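PDB 2FI9: outer membrane protein from Bartonella henselae, which is of unknown function, belongs to the DUF498/DUF598 family and folds as one small alpha/beta domain in which helices pack on a mixed beta-sheet. Local coordinates for residues R15-A20 with V112-D117; E57-V62 with A121-A126; E70-G75 with V89-K94. One frame throughout, in Å; residues are numbered along the deposited sequence.

Interaction 1. Residues R15-A20 with V112-D117; sequences RAPIDA and VLLAED
Leu-114 places CG anti to its amide nitrogen (chi1 -175°), and with chi2 at 64° this turns both methyls out of the last turn of helix 103-115, toward the extended chain at Arg-15 to Pro-17. The helix ends here in a Schellman motif: Asp-117, with positive phi, is the C-prime residue, and its N bonds to Leu-114 O at 2.9 Å while Arg-118 N reaches back to Leu-113 O. Leu-114 is the one residue of 112-117 in contact with 15-20, and its two methyls divide the work. CD1 takes Arg-15, lying 3.8 Å from Arg-15 CB and also over one face of the guanidinium. The arginine chain, with CG anti to its carbonyl carbon (chi1 -72°), bends at chi3, and NH1 continues past the leucine to bond with Val-120 O, the start of strand 120-124. Arg-15 also packs on Phe-110, one helical turn before Leu-114. No hydrogen bond crosses the contact, but beside it Ile-18 N bonds to Asn-111 OD1 of the same helix. The second methyl meets backbone as well as side chain: Leu-114 CD2 sits 3.5 Å from Ala-16 C and 4.0 Å from Pro-17 CD, whose ring crosses the leucine at about a right angle.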
loop_
_atom_site.group_PDB
_atom_site.type_symbol
_atom_site.label_atom_id
_atom_site.label_comp_id
_atom_site.label_asym_id
_atom_site.label_seq_id
_atom_site.Cartn_x
_atom_site.Cartn_y
_atom_site.Cartn_z
ATOM N N ARG A 15 -3.753 10.942 0.952
ATOM C CA ARG A 15 -3.512 9.924 1.983
ATOM C C ARG A 15 -4.227 10.293 3.278
ATOM O O ARG A 15 -4.399 11.467 3.572
ATOM C CB ARG A 15 -2.021 9.793 2.250
ATOM C CG ARG A 15 -1.272 9.117 1.119
ATOM C CD ARG A 15 0.211 9.377 1.202
ATOM N NE ARG A 15 0.525 10.796 1.016
ATOM C CZ ARG A 15 1.752 11.298 1.103
ATOM N NH1 ARG A 15 2.788 10.498 1.378
ATOM N NH2 ARG A 15 1.947 12.594 0.911
ATOM N N ALA A 16 -4.622 9.286 4.048
ATOM C CA ALA A 16 -5.229 9.479 5.372
ATOM C C ALA A 16 -4.768 8.323 6.246
ATOM O O ALA A 16 -4.449 7.268 5.724
ATOM C CB ALA A 16 -6.751 9.468 5.266
ATOM N N PRO A 17 -4.746 8.500 7.580
ATOM C CA PRO A 17 -4.465 7.289 8.368
ATOM C C PRO A 17 -5.501 6.203 8.073
ATOM O O PRO A 17 -6.671 6.515 7.808
ATOM C CB PRO A 17 -4.594 7.756 9.824
ATOM C CG PRO A 17 -4.545 9.250 9.778
ATOM C CD PRO A 17 -4.914 9.704 8.402
ATOM N N ILE A 18 -5.064 4.950 8.098
ATOM C CA ILE A 18 -5.969 3.815 7.958
ATOM C C ILE A 18 -6.393 3.426 9.374
ATOM O O ILE A 18 -5.570 2.946 10.169
ATOM C CB ILE A 18 -5.292 2.626 7.212
ATOM C CG1 ILE A 18 -4.776 3.041 5.830
ATOM C CG2 ILE A 18 -6.233 1.415 7.109
ATOM C CD1 ILE A 18 -5.734 3.839 4.973
ATOM N N ASP A 19 -7.671 3.648 9.676
ATOM C CA ASP A 19 -8.201 3.485 11.034
ATOM C C ASP A 19 -8.518 2.041 11.433
ATOM O O ASP A 19 -8.651 1.752 12.621
ATOM C CB ASP A 19 -9.427 4.384 11.237
ATOM C CG ASP A 19 -9.103 5.846 11.008
ATOM O OD1 ASP A 19 -7.992 6.272 11.385
ATOM O OD2 ASP A 19 -9.939 6.568 10.439
ATOM N N ALA A 20 -8.643 1.150 10.450
ATOM C CA ALA A 20 -8.952 -0.253 10.714
ATOM C C ALA A 20 -8.644 -1.111 9.501
ATOM O O ALA A 20 -8.616 -0.615 8.370
ATOM C CB ALA A 20 -10.403 -0.425 11.122
ATOM N N VAL A 112 2.257 5.658 11.003
ATOM C CA VAL A 112 3.331 6.316 11.730
ATOM C C VAL A 112 4.136 7.210 10.784
ATOM O O VAL A 112 4.334 8.400 11.066
ATOM C CB VAL A 112 4.240 5.282 12.458
ATOM C CG1 VAL A 112 5.592 5.898 12.808
ATOM C CG2 VAL A 112 3.541 4.756 13.720
ATOM N N LEU A 113 4.556 6.655 9.652
ATOM C CA LEU A 113 5.333 7.407 8.674
ATOM C C LEU A 113 4.544 8.558 8.052
ATOM O O LEU A 113 5.101 9.636 7.782
ATOM C CB LEU A 113 5.865 6.484 7.578
ATOM C CG LEU A 113 6.883 5.422 7.999
ATOM C CD1 LEU A 113 7.160 4.535 6.816
ATOM C CD2 LEU A 113 8.169 6.076 8.484
ATOM N N LEU A 114 3.251 8.332 7.828
ATOM C CA LEU A 114 2.365 9.400 7.347
ATOM C C LEU A 114 2.327 10.593 8.321
ATOM O O LEU A 114 2.447 11.757 7.913
ATOM C CB LEU A 114 0.953 8.856 7.089
ATOM C CG LEU A 114 -0.004 9.882 6.475
ATOM C CD1 LEU A 114 0.473 10.300 5.077
ATOM C CD2 LEU A 114 -1.404 9.309 6.437
ATOM N N ALA A 115 2.188 10.286 9.609
ATOM C CA ALA A 115 2.188 11.289 10.674
ATOM C C ALA A 115 3.505 12.072 10.749
ATOM O O ALA A 115 3.525 13.223 11.190
ATOM C CB ALA A 115 1.886 10.631 12.021
ATOM N N GLU A 116 4.594 11.434 10.336
ATOM C CA GLU A 116 5.909 12.068 10.286
ATOM C C GLU A 116 6.142 12.856 8.986
ATOM O O GLU A 116 7.250 13.339 8.753
ATOM C CB GLU A 116 7.006 11.002 10.410
ATOM C CG GLU A 116 7.246 10.459 11.800
ATOM C CD GLU A 116 8.261 9.310 11.814
ATOM O OE1 GLU A 116 8.989 9.081 10.798
ATOM O OE2 GLU A 116 8.316 8.627 12.861
ATOM N N ASP A 117 5.116 12.966 8.141
ATOM C CA ASP A 117 5.218 13.655 6.847
ATOM C C ASP A 117 6.259 13.069 5.895
ATOM O O ASP A 117 6.866 13.793 5.109
ATOM C CB ASP A 117 5.482 15.161 7.038
ATOM C CG ASP A 117 4.403 15.846 7.861
ATOM O OD1 ASP A 117 3.201 15.668 7.557
ATOM O OD2 ASP A 117 4.762 16.565 8.821
#

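Interaction 2. Residues E57-V62 with A121-A126; sequences EDISRV and AALLFA
Glu-57 O, in the turn that carries Asp-58 and Ile-59 onto Leu-123, receives two bonds from Ser-60: one of 2.6 Å from Ser-60 OG and one of 3.0 Å from Ser-60 N. The hydroxyl lies in the carbonyl plane on a lone pair, at a C=O...O angle of 142°, and backbone and side chain of Ser-60 both hold the turn at Glu-57. Across the contact there is no polar bond. A single methyl of Leu-123 does the touching: CD2 stands 3.7 Å from Ile-59 CG2 and 4.1 Å from Asp-58 CB. Ile-59 puts CG1 between its backbone N and carbonyl carbon (chi1 66°), which leaves CG2 to face the strand while the longer branch leads away. Asp-58 offers Leu-123 its methylene; its carboxylate turns elsewhere, with OD2 accepting a bond from Thr-55 N. Val-62 and Ala-121 also point into this interface, and Pro-54 adds to the cover over Leu-123. Leu-124, the next residue along the strand, packs on Ala-106 of helix 103-115, and Ala-122 on Phe-110 of the same helix. Such alternation is consistent with the three-layer MTH938-like fold: a mixed sheet of order 2-1-5-3-4, helices on both faces and a small antiparallel sheet alongside.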
loop_
_atom_site.group_PDB
_atom_site.type_symbol
_atom_site.label_atom_id
_atom_site.label_comp_id
_atom_site.label_asym_id
_atom_site.label_seq_id
_atom_site.Cartn_x
_atom_site.Cartn_y
_atom_site.Cartn_z
ATOM N N GLU A 57 0.869 -4.670 -12.481
ATOM C CA GLU A 57 -0.324 -3.811 -12.506
ATOM C C GLU A 57 -0.666 -3.207 -11.143
ATOM O O GLU A 57 -0.977 -2.008 -11.031
ATOM C CB GLU A 57 -1.534 -4.608 -12.964
ATOM C CG GLU A 57 -1.832 -4.520 -14.435
ATOM C CD GLU A 57 -3.312 -4.756 -14.723
ATOM O OE1 GLU A 57 -3.659 -4.948 -15.913
ATOM O OE2 GLU A 57 -4.127 -4.757 -13.765
ATOM N N ASP A 58 -0.633 -4.039 -10.111
ATOM C CA ASP A 58 -0.948 -3.585 -8.762
ATOM C C ASP A 58 -0.178 -2.340 -8.352
ATOM O O ASP A 58 -0.713 -1.483 -7.631
ATOM C CB ASP A 58 -0.710 -4.693 -7.741
ATOM C CG ASP A 58 -1.722 -5.794 -7.850
ATOM O OD1 ASP A 58 -2.772 -5.573 -8.488
ATOM O OD2 ASP A 58 -1.475 -6.887 -7.312
ATOM N N ILE A 59 1.075 -2.254 -8.791
ATOM C CA ILE A 59 1.955 -1.176 -8.347
ATOM C C ILE A 59 2.112 -0.057 -9.398
ATOM O O ILE A 59 2.858 0.902 -9.193
ATOM C CB ILE A 59 3.352 -1.709 -7.889
ATOM C CG1 ILE A 59 4.137 -2.300 -9.069
ATOM C CG2 ILE A 59 3.199 -2.732 -6.754
ATOM C CD1 ILE A 59 5.651 -2.296 -8.859
ATOM N N SER A 60 1.394 -0.186 -10.505
ATOM C CA SER A 60 1.494 0.774 -11.606
ATOM C C SER A 60 1.259 2.236 -11.190
ATOM O O SER A 60 1.948 3.126 -11.669
ATOM C CB SER A 60 0.550 0.386 -12.749
ATOM O OG SER A 60 -0.786 0.300 -12.288
ATOM N N ARG A 61 0.317 2.481 -10.278
ATOM C CA ARG A 61 0.070 3.854 -9.823
ATOM C C ARG A 61 1.226 4.400 -8.986
ATOM O O ARG A 61 1.518 5.615 -9.026
ATOM C CB ARG A 61 -1.236 3.955 -9.042
ATOM C CG ARG A 61 -2.467 4.100 -9.910
ATOM C CD ARG A 61 -3.689 4.358 -9.029
ATOM N NE ARG A 61 -4.932 4.452 -9.790
ATOM C CZ ARG A 61 -5.384 5.562 -10.380
ATOM N NH1 ARG A 61 -4.698 6.703 -10.323
ATOM N NH2 ARG A 61 -6.541 5.540 -11.031
ATOM N N VAL A 62 1.865 3.504 -8.226
ATOM C CA VAL A 62 3.039 3.853 -7.437
ATOM C C VAL A 62 4.181 4.258 -8.361
ATOM O O VAL A 62 4.800 5.305 -8.166
ATOM C CB VAL A 62 3.481 2.694 -6.521
ATOM C CG1 VAL A 62 4.832 2.982 -5.876
ATOM C CG2 VAL A 62 2.456 2.467 -5.463
ATOM N N ALA A 121 3.999 5.568 0.728
ATOM C CA ALA A 121 2.885 4.974 0.019
ATOM C C ALA A 121 2.677 3.597 0.610
ATOM O O ALA A 121 3.592 3.030 1.202
ATOM C CB ALA A 121 3.191 4.869 -1.495
ATOM N N ALA A 122 1.480 3.047 0.444
ATOM C CA ALA A 122 1.201 1.681 0.890
ATOM C C ALA A 122 0.343 0.940 -0.124
ATOM O O ALA A 122 -0.578 1.516 -0.705
ATOM C CB ALA A 122 0.499 1.708 2.243
ATOM N N LEU A 123 0.655 -0.338 -0.341
ATOM C CA LEU A 123 -0.200 -1.227 -1.084
ATOM C C LEU A 123 -0.668 -2.246 -0.076
ATOM O O LEU A 123 0.150 -2.928 0.528
ATOM C CB LEU A 123 0.596 -1.916 -2.194
ATOM C CG LEU A 123 -0.135 -2.985 -3.012
ATOM C CD1 LEU A 123 -1.421 -2.470 -3.601
ATOM C CD2 LEU A 123 0.768 -3.524 -4.144
ATOM N N LEU A 124 -1.975 -2.358 0.121
ATOM C CA LEU A 124 -2.466 -3.166 1.233
ATOM C C LEU A 124 -3.443 -4.241 0.778
ATOM O O LEU A 124 -4.554 -3.919 0.359
ATOM C CB LEU A 124 -3.111 -2.264 2.293
ATOM C CG LEU A 124 -2.262 -1.093 2.814
ATOM C CD1 LEU A 124 -3.083 -0.085 3.590
ATOM C CD2 LEU A 124 -1.109 -1.571 3.695
ATOM N N PHE A 125 -3.035 -5.509 0.873
ATOM C CA PHE A 125 -3.951 -6.613 0.618
ATOM C C PHE A 125 -4.910 -6.735 1.777
ATOM O O PHE A 125 -4.492 -6.863 2.915
ATOM C CB PHE A 125 -3.202 -7.915 0.443
ATOM C CG PHE A 125 -4.085 -9.092 0.111
ATOM C CD1 PHE A 125 -4.662 -9.215 -1.150
ATOM C CD2 PHE A 125 -4.301 -10.102 1.048
ATOM C CE1 PHE A 125 -5.458 -10.306 -1.464
ATOM C CE2 PHE A 125 -5.086 -11.224 0.728
ATOM C CZ PHE A 125 -5.666 -11.320 -0.522
ATOM N N ALA A 126 -6.201 -6.704 1.472
ATOM C CA ALA A 126 -7.236 -6.739 2.501
ATOM C C ALA A 126 -7.328 -8.138 3.067
ATOM O O ALA A 126 -7.504 -9.092 2.325
ATOM C CB ALA A 126 -8.556 -6.349 1.912
#

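Interaction 3. Residues E70-G75 with V89-K94; sequences EVLLIG and VLLWEK
Apolar packing carries the whole contact between Leu-91 of helix 85-93 and two residues of strand 71-75, Leu-72 and Ile-74. These are alternate residues of the strand, so both send their side chains to the same face of the sheet, and Leu-91 projects from the helix to meet them. Leu-91 CD2 makes the closest approach, 4.0 Å to Leu-72 CD2, the two side chains crossing at about a right angle. Leu-91 CD1 lies between the strand residues, slightly nearer to Leu-72 CD2 than to Ile-74 CD1, which is 4.5 Å away. Leu-72 reaches out with CG anti to its amide nitrogen (chi1 176°); in Leu-91, chi1 of -72° with chi2 of 162° carries the fork to the strand. The meeting is between side-chain ends, and the backbones stay well apart, with Leu-72 CA and Leu-91 CA 8.8 Å from each other.

Hydrogen bonds lie within the two elements or lead to their neighbours, and none spans the contact. In the helix, Glu-93 N bonds to Val-89 O at 2.9 Å. The final turn then tightens, Lys-94 N bonding to Leu-91 O at 3.1 Å and only weakly to Leu-90 O. On the strand side, the backbone of Val-71 pairs with Ala-119 and Ala-121, and that of Leu-72 with Ser-97.

Cation-pi pairing belongs to the surface of the helix, where Trp-92 meets Arg-95.

Strand 71-75, helix 85-93 and strand 97-101 form a beta-alpha-beta crossover joining adjacent parallel strands. Leu-72 and Leu-91 both touch Ser-98 of the second strand, and Ile-74 packs on Leu-83 in the connection. Helix 60-64 closes in beside them, Val-62 against Leu-72 and Leu-63 against Leu-91, so both helices share this face of the sheet.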
loop_
_atom_site.group_PDB
_atom_site.type_symbol
_atom_site.label_atom_id
_atom_site.label_comp_id
_atom_site.label_asym_id
_atom_site.label_seq_id
_atom_site.Cartn_x
_atom_site.Cartn_y
_atom_site.Cartn_z
ATOM N N GLU A 70 8.975 8.151 -1.790
ATOM C CA GLU A 70 10.312 7.629 -1.437
ATOM C C GLU A 70 10.256 6.210 -0.901
ATOM O O GLU A 70 11.210 5.432 -1.073
ATOM C CB GLU A 70 10.990 8.489 -0.380
ATOM C CG GLU A 70 11.329 9.900 -0.834
ATOM C CD GLU A 70 12.548 10.449 -0.114
ATOM O OE1 GLU A 70 13.602 9.757 -0.113
ATOM O OE2 GLU A 70 12.456 11.569 0.446
ATOM N N VAL A 71 9.160 5.874 -0.234
ATOM C CA VAL A 71 9.048 4.547 0.399
ATOM C C VAL A 71 7.665 3.931 0.171
ATOM O O VAL A 71 6.638 4.611 0.310
ATOM C CB VAL A 71 9.446 4.567 1.925
ATOM C CG1 VAL A 71 8.643 5.560 2.701
ATOM C CG2 VAL A 71 9.323 3.168 2.574
ATOM N N LEU A 72 7.666 2.665 -0.248
ATOM C CA LEU A 72 6.451 1.899 -0.405
ATOM C C LEU A 72 6.393 0.735 0.597
ATOM O O LEU A 72 7.295 -0.132 0.629
ATOM C CB LEU A 72 6.334 1.364 -1.838
ATOM C CG LEU A 72 5.111 0.465 -2.068
ATOM C CD1 LEU A 72 3.790 1.236 -1.930
ATOM C CD2 LEU A 72 5.215 -0.197 -3.420
ATOM N N LEU A 73 5.338 0.717 1.408
ATOM C CA LEU A 73 5.099 -0.404 2.309
ATOM C C LEU A 73 4.135 -1.326 1.596
ATOM O O LEU A 73 3.164 -0.860 0.994
ATOM C CB LEU A 73 4.500 0.077 3.631
ATOM C CG LEU A 73 5.297 1.205 4.296
ATOM C CD1 LEU A 73 4.528 1.813 5.451
ATOM C CD2 LEU A 73 6.659 0.677 4.755
ATOM N N ILE A 74 4.423 -2.626 1.624
ATOM C CA ILE A 74 3.568 -3.600 0.994
ATOM C C ILE A 74 3.037 -4.574 2.036
ATOM O O ILE A 74 3.798 -5.345 2.660
ATOM C CB ILE A 74 4.314 -4.335 -0.144
ATOM C CG1 ILE A 74 4.800 -3.301 -1.168
ATOM C CG2 ILE A 74 3.392 -5.361 -0.812
ATOM C CD1 ILE A 74 5.894 -3.795 -2.083
ATOM N N GLY A 75 1.725 -4.517 2.242
ATOM C CA GLY A 75 1.047 -5.398 3.194
ATOM C C GLY A 75 0.601 -6.613 2.416
ATOM O O GLY A 75 -0.274 -6.497 1.540
ATOM N N VAL A 89 12.914 -5.018 -9.250
ATOM C CA VAL A 89 13.533 -4.269 -10.354
ATOM C C VAL A 89 12.795 -2.963 -10.688
ATOM O O VAL A 89 13.411 -1.898 -10.716
ATOM C CB VAL A 89 13.677 -5.152 -11.622
ATOM C CG1 VAL A 89 14.249 -4.364 -12.798
ATOM C CG2 VAL A 89 14.587 -6.340 -11.313
ATOM N N LEU A 90 11.498 -3.049 -10.962
ATOM C CA LEU A 90 10.701 -1.856 -11.302
ATOM C C LEU A 90 10.779 -0.775 -10.218
ATOM O O LEU A 90 10.976 0.412 -10.520
ATOM C CB LEU A 90 9.247 -2.256 -11.537
ATOM C CG LEU A 90 8.944 -3.125 -12.763
ATOM C CD1 LEU A 90 7.597 -3.817 -12.578
ATOM C CD2 LEU A 90 8.968 -2.310 -14.028
ATOM N N LEU A 91 10.615 -1.178 -8.960
ATOM C CA LEU A 91 10.677 -0.227 -7.839
ATOM C C LEU A 91 12.077 0.388 -7.720
ATOM O O LEU A 91 12.237 1.606 -7.533
ATOM C CB LEU A 91 10.233 -0.894 -6.544
ATOM C CG LEU A 91 8.725 -1.165 -6.512
ATOM C CD1 LEU A 91 8.350 -2.218 -5.449
ATOM C CD2 LEU A 91 7.912 0.179 -6.372
ATOM N N TRP A 92 13.098 -0.458 -7.874
ATOM C CA TRP A 92 14.480 0.001 -7.859
ATOM C C TRP A 92 14.755 1.043 -8.941
ATOM O O TRP A 92 15.425 2.037 -8.679
ATOM C CB TRP A 92 15.434 -1.203 -8.001
ATOM C CG TRP A 92 16.892 -0.844 -7.979
ATOM C CD1 TRP A 92 17.725 -0.875 -6.899
ATOM C CD2 TRP A 92 17.690 -0.413 -9.089
ATOM N NE1 TRP A 92 18.988 -0.487 -7.262
ATOM C CE2 TRP A 92 18.995 -0.195 -8.601
ATOM C CE3 TRP A 92 17.428 -0.196 -10.452
ATOM C CZ2 TRP A 92 20.041 0.230 -9.424
ATOM C CZ3 TRP A 92 18.464 0.242 -11.275
ATOM C CH2 TRP A 92 19.762 0.441 -10.756
ATOM N N GLU A 93 14.237 0.808 -10.150
ATOM C CA GLU A 93 14.415 1.727 -11.285
ATOM C C GLU A 93 13.845 3.113 -11.012
ATOM O O GLU A 93 14.262 4.084 -11.618
ATOM C CB GLU A 93 13.709 1.193 -12.527
ATOM C CG GLU A 93 14.271 -0.077 -13.104
ATOM C CD GLU A 93 13.460 -0.583 -14.294
ATOM O OE1 GLU A 93 12.382 -0.021 -14.598
ATOM O OE2 GLU A 93 13.904 -1.553 -14.932
ATOM N N LYS A 94 12.866 3.187 -10.116
ATOM C CA LYS A 94 12.205 4.458 -9.802
ATOM C C LYS A 94 12.693 5.004 -8.464
ATOM O O LYS A 94 12.124 5.963 -7.940
ATOM C CB LYS A 94 10.691 4.264 -9.768
ATOM C CG LYS A 94 10.059 3.889 -11.102
ATOM C CD LYS A 94 10.040 5.055 -12.054
ATOM C CE LYS A 94 9.369 4.691 -13.344
ATOM N NZ LYS A 94 9.588 5.778 -14.321
#

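Interactions 2 and 3 are buried and pack helix 85-93, and the chain leading into helix 60-64, against neighbouring parallel strands of the mixed sheet. Backbone pairing joins them directly, with Leu-123 O 2.8 Å from Gly-75 N, and Leu-72 CD1 packs against Ala-121 O. Interaction 1 is only partly buried, at the end of helix 103-115, where aliphatic packing lies beside an arginine and the peptide backbone. It still reaches the sheet: Ile-18 CG1 comes within 4.2 Å of Leu-124 CD1, and Leu-113 touches Leu-73. None of the three contacts has a hydrogen bond between its segments, but interactions 2 and 3 join side chain to side chain, whereas in interaction 1 a leucine methyl also packs on main-chain atoms.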